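Local coordinates for protein encapsulated ferritin (PDB 5N5F) that oxidises Fe(2+) to Fe(3+) as a ferroxidase cargo inside an encapsulin nanocompartment, releasing the mineralised iron for storage there, at the interface of chains A and B. Coordinates in Å, arbitrary orientation; residue numbers count along the deposited sequence, not the author numbering. Chains: chain A/B, encapsulated ferritin.

The interface of chains A and B. Residues chain A 28, 69, 79, 83; chain B 32, 35, 62, 66, 69.
A:Phe79, from the short helix 77-86, lays its ring between the two long antiparallel helices of the partner's EncFtn hairpin, in a two-fold, apolar helix-packing interface between two subunits of the decameric ring formed by this N-terminal part of the protein. B:Val62 CG1 sits over the centre of one ring face, 3.8 Å from the centroid in a CH-pi contact; with this branch anti to the backbone N (chi1 180°), CG2 is left to meet CE1 at 4.0 Å. Further contacts fall on the outer ring carbons. B:Val35 comes from the opposite direction to the phenylalanine side chain, its CG1 4.0 Å from CE1. The side chain of B:Leu32 crosses that of A:Phe79 at about a right angle and puts CD2 4.1 Å from CZ, while B:Met66 CE lies 4.0 Å from CE2. B:Met66 attains this position by bending at chi2 (-56°) and chi3 (95°), which turns its methyl toward the ring while its sulfur faces the next helical turn of chain A. There SD lies 3.3 Å from CG of A:Met83, the two thioether chains slanting across each other. Replacing A:Phe79 by an alanine is likely to open a gap between B:Val62 and B:Leu32 and to leave the CE methyl of B:Met66 without its ring partner. Near the two-fold axis A:Leu69 and B:Leu69 point tip to tip, their CD2 methyls tightly apposed at 3.4 Å. On the helices 16-44, A:Leu28 crosses B:Leu32, with CD2 of the former 3.7 Å from CD1 of the latter.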
ATOM      1  N   LEU A  28      16.664  12.251  -1.828  1.00 32.70           N
ATOM      2  CA  LEU A  28      16.317  13.430  -1.042  1.00 32.50           C
ATOM      3  C   LEU A  28      14.993  13.228  -0.315  1.00 29.43           C
ATOM      4  O   LEU A  28      14.861  13.574   0.865  1.00 26.48           O
ATOM      5  CB  LEU A  28      16.257  14.657  -1.957  1.00 28.92           C
ATOM      6  CG  LEU A  28      15.803  15.979  -1.341  1.00 26.58           C
ATOM      7  CD1 LEU A  28      16.658  16.335  -0.139  1.00 32.64           C
ATOM      8  CD2 LEU A  28      15.856  17.093  -2.377  1.00 33.12           C
ATOM      9  N   LEU A  69      20.702  17.765  -2.515  1.00 31.58           N
ATOM     10  CA  LEU A  69      20.088  18.918  -3.157  1.00 32.13           C
ATOM     11  C   LEU A  69      21.123  19.727  -3.929  1.00 35.19           C
ATOM     12  O   LEU A  69      20.840  20.220  -5.026  1.00 31.06           O
ATOM     13  CB  LEU A  69      19.388  19.783  -2.107  1.00 31.73           C
ATOM     14  CG  LEU A  69      18.689  21.045  -2.620  1.00 30.99           C
ATOM     15  CD1 LEU A  69      17.641  20.710  -3.676  1.00 30.45           C
ATOM     16  CD2 LEU A  69      18.059  21.801  -1.460  1.00 33.32           C
ATOM     17  N   PHE A  79      16.199  24.175 -10.748  1.00 31.38           N
ATOM     18  CA  PHE A  79      16.487  24.207  -9.316  1.00 33.67           C
ATOM     19  C   PHE A  79      17.404  25.373  -8.971  1.00 29.48           C
ATOM     20  O   PHE A  79      17.179  26.081  -7.984  1.00 28.80           O
ATOM     21  CB  PHE A  79      17.116  22.886  -8.862  1.00 32.55           C
ATOM     22  CG  PHE A  79      16.117  21.869  -8.372  1.00 28.46           C
ATOM     23  CD1 PHE A  79      15.559  20.950  -9.246  1.00 31.87           C
ATOM     24  CD2 PHE A  79      15.745  21.827  -7.038  1.00 35.61           C
ATOM     25  CE1 PHE A  79      14.640  20.010  -8.800  1.00 31.55           C
ATOM     26  CE2 PHE A  79      14.829  20.888  -6.581  1.00 28.72           C
ATOM     27  CZ  PHE A  79      14.276  19.979  -7.467  1.00 31.03           C
ATOM     28  N   MET A  83      16.248  28.199  -6.386  1.00 31.00           N
ATOM     29  CA  MET A  83      17.028  28.251  -5.154  1.00 32.54           C
ATOM     30  C   MET A  83      17.657  29.629  -4.972  1.00 34.35           C
ATOM     31  O   MET A  83      17.665  30.174  -3.860  1.00 28.08           O
ATOM     32  CB  MET A  83      18.095  27.156  -5.163  1.00 32.19           C
ATOM     33  CG  MET A  83      17.528  25.750  -4.938  1.00 28.93           C
ATOM     34  SD  MET A  83      18.734  24.430  -5.193  1.00 34.22           S
ATOM     35  CE  MET A  83      19.883  24.764  -3.866  1.00 35.65           C
TER
ATOM     36  N   LEU B  32       8.430  17.544  -4.416  1.00 29.93           N
ATOM     37  CA  LEU B  32       9.568  16.896  -5.059  1.00 30.38           C
ATOM     38  C   LEU B  32       9.144  15.643  -5.812  1.00 25.99           C
ATOM     39  O   LEU B  32       9.711  15.336  -6.868  1.00 28.32           O
ATOM     40  CB  LEU B  32      10.640  16.563  -4.022  1.00 32.25           C
ATOM     41  CG  LEU B  32      11.285  17.776  -3.340  1.00 27.29           C
ATOM     42  CD1 LEU B  32      12.194  17.334  -2.203  1.00 29.82           C
ATOM     43  CD2 LEU B  32      12.059  18.625  -4.340  1.00 31.14           C
ATOM     44  N   VAL B  35       7.876  16.785  -9.124  1.00 30.01           N
ATOM     45  CA  VAL B  35       8.988  17.140 -10.002  1.00 29.80           C
ATOM     46  C   VAL B  35       9.503  15.901 -10.724  1.00 30.27           C
ATOM     47  O   VAL B  35       9.714  15.909 -11.943  1.00 27.69           O
ATOM     48  CB  VAL B  35      10.102  17.837  -9.198  1.00 30.71           C
ATOM     49  CG1 VAL B  35      11.384  17.948 -10.016  1.00 34.96           C
ATOM     50  CG2 VAL B  35       9.641  19.228  -8.760  1.00 32.77           C
ATOM     51  N   VAL B  62       9.005  22.908  -8.615  1.00 31.55           N
ATOM     52  CA  VAL B  62      10.321  23.238  -8.078  1.00 36.66           C
ATOM     53  C   VAL B  62      10.236  24.509  -7.245  1.00 34.76           C
ATOM     54  O   VAL B  62      10.780  24.583  -6.135  1.00 31.58           O
ATOM     55  CB  VAL B  62      11.351  23.380  -9.217  1.00 35.34           C
ATOM     56  CG1 VAL B  62      12.732  23.731  -8.663  1.00 30.48           C
ATOM     57  CG2 VAL B  62      11.425  22.107 -10.035  1.00 32.13           C
ATOM     58  N   MET B  66      11.087  24.949  -3.231  1.00 34.41           N
ATOM     59  CA  MET B  66      12.093  25.831  -2.654  1.00 32.60           C
ATOM     60  C   MET B  66      11.463  26.883  -1.750  1.00 32.63           C
ATOM     61  O   MET B  66      12.090  27.307  -0.772  1.00 30.74           O
ATOM     62  CB  MET B  66      12.917  26.476  -3.765  1.00 31.28           C
ATOM     63  CG  MET B  66      13.703  25.464  -4.600  1.00 29.95           C
ATOM     64  SD  MET B  66      14.792  24.405  -3.610  1.00 35.01           S
ATOM     65  CE  MET B  66      13.763  22.957  -3.359  1.00 35.44           C
ATOM     66  N   LEU B  69      11.145  24.938   1.444  1.00 27.74           N
ATOM     67  CA  LEU B  69      12.441  24.685   2.065  1.00 30.56           C
ATOM     68  C   LEU B  69      12.959  25.924   2.782  1.00 35.15           C
ATOM     69  O   LEU B  69      13.564  25.821   3.855  1.00 31.07           O
ATOM     70  CB  LEU B  69      13.443  24.213   1.012  1.00 30.44           C
ATOM     71  CG  LEU B  69      14.852  23.872   1.504  1.00 31.36           C
ATOM     72  CD1 LEU B  69      14.831  22.724   2.515  1.00 31.87           C
ATOM     73  CD2 LEU B  69      15.742  23.524   0.322  1.00 33.71           C
TER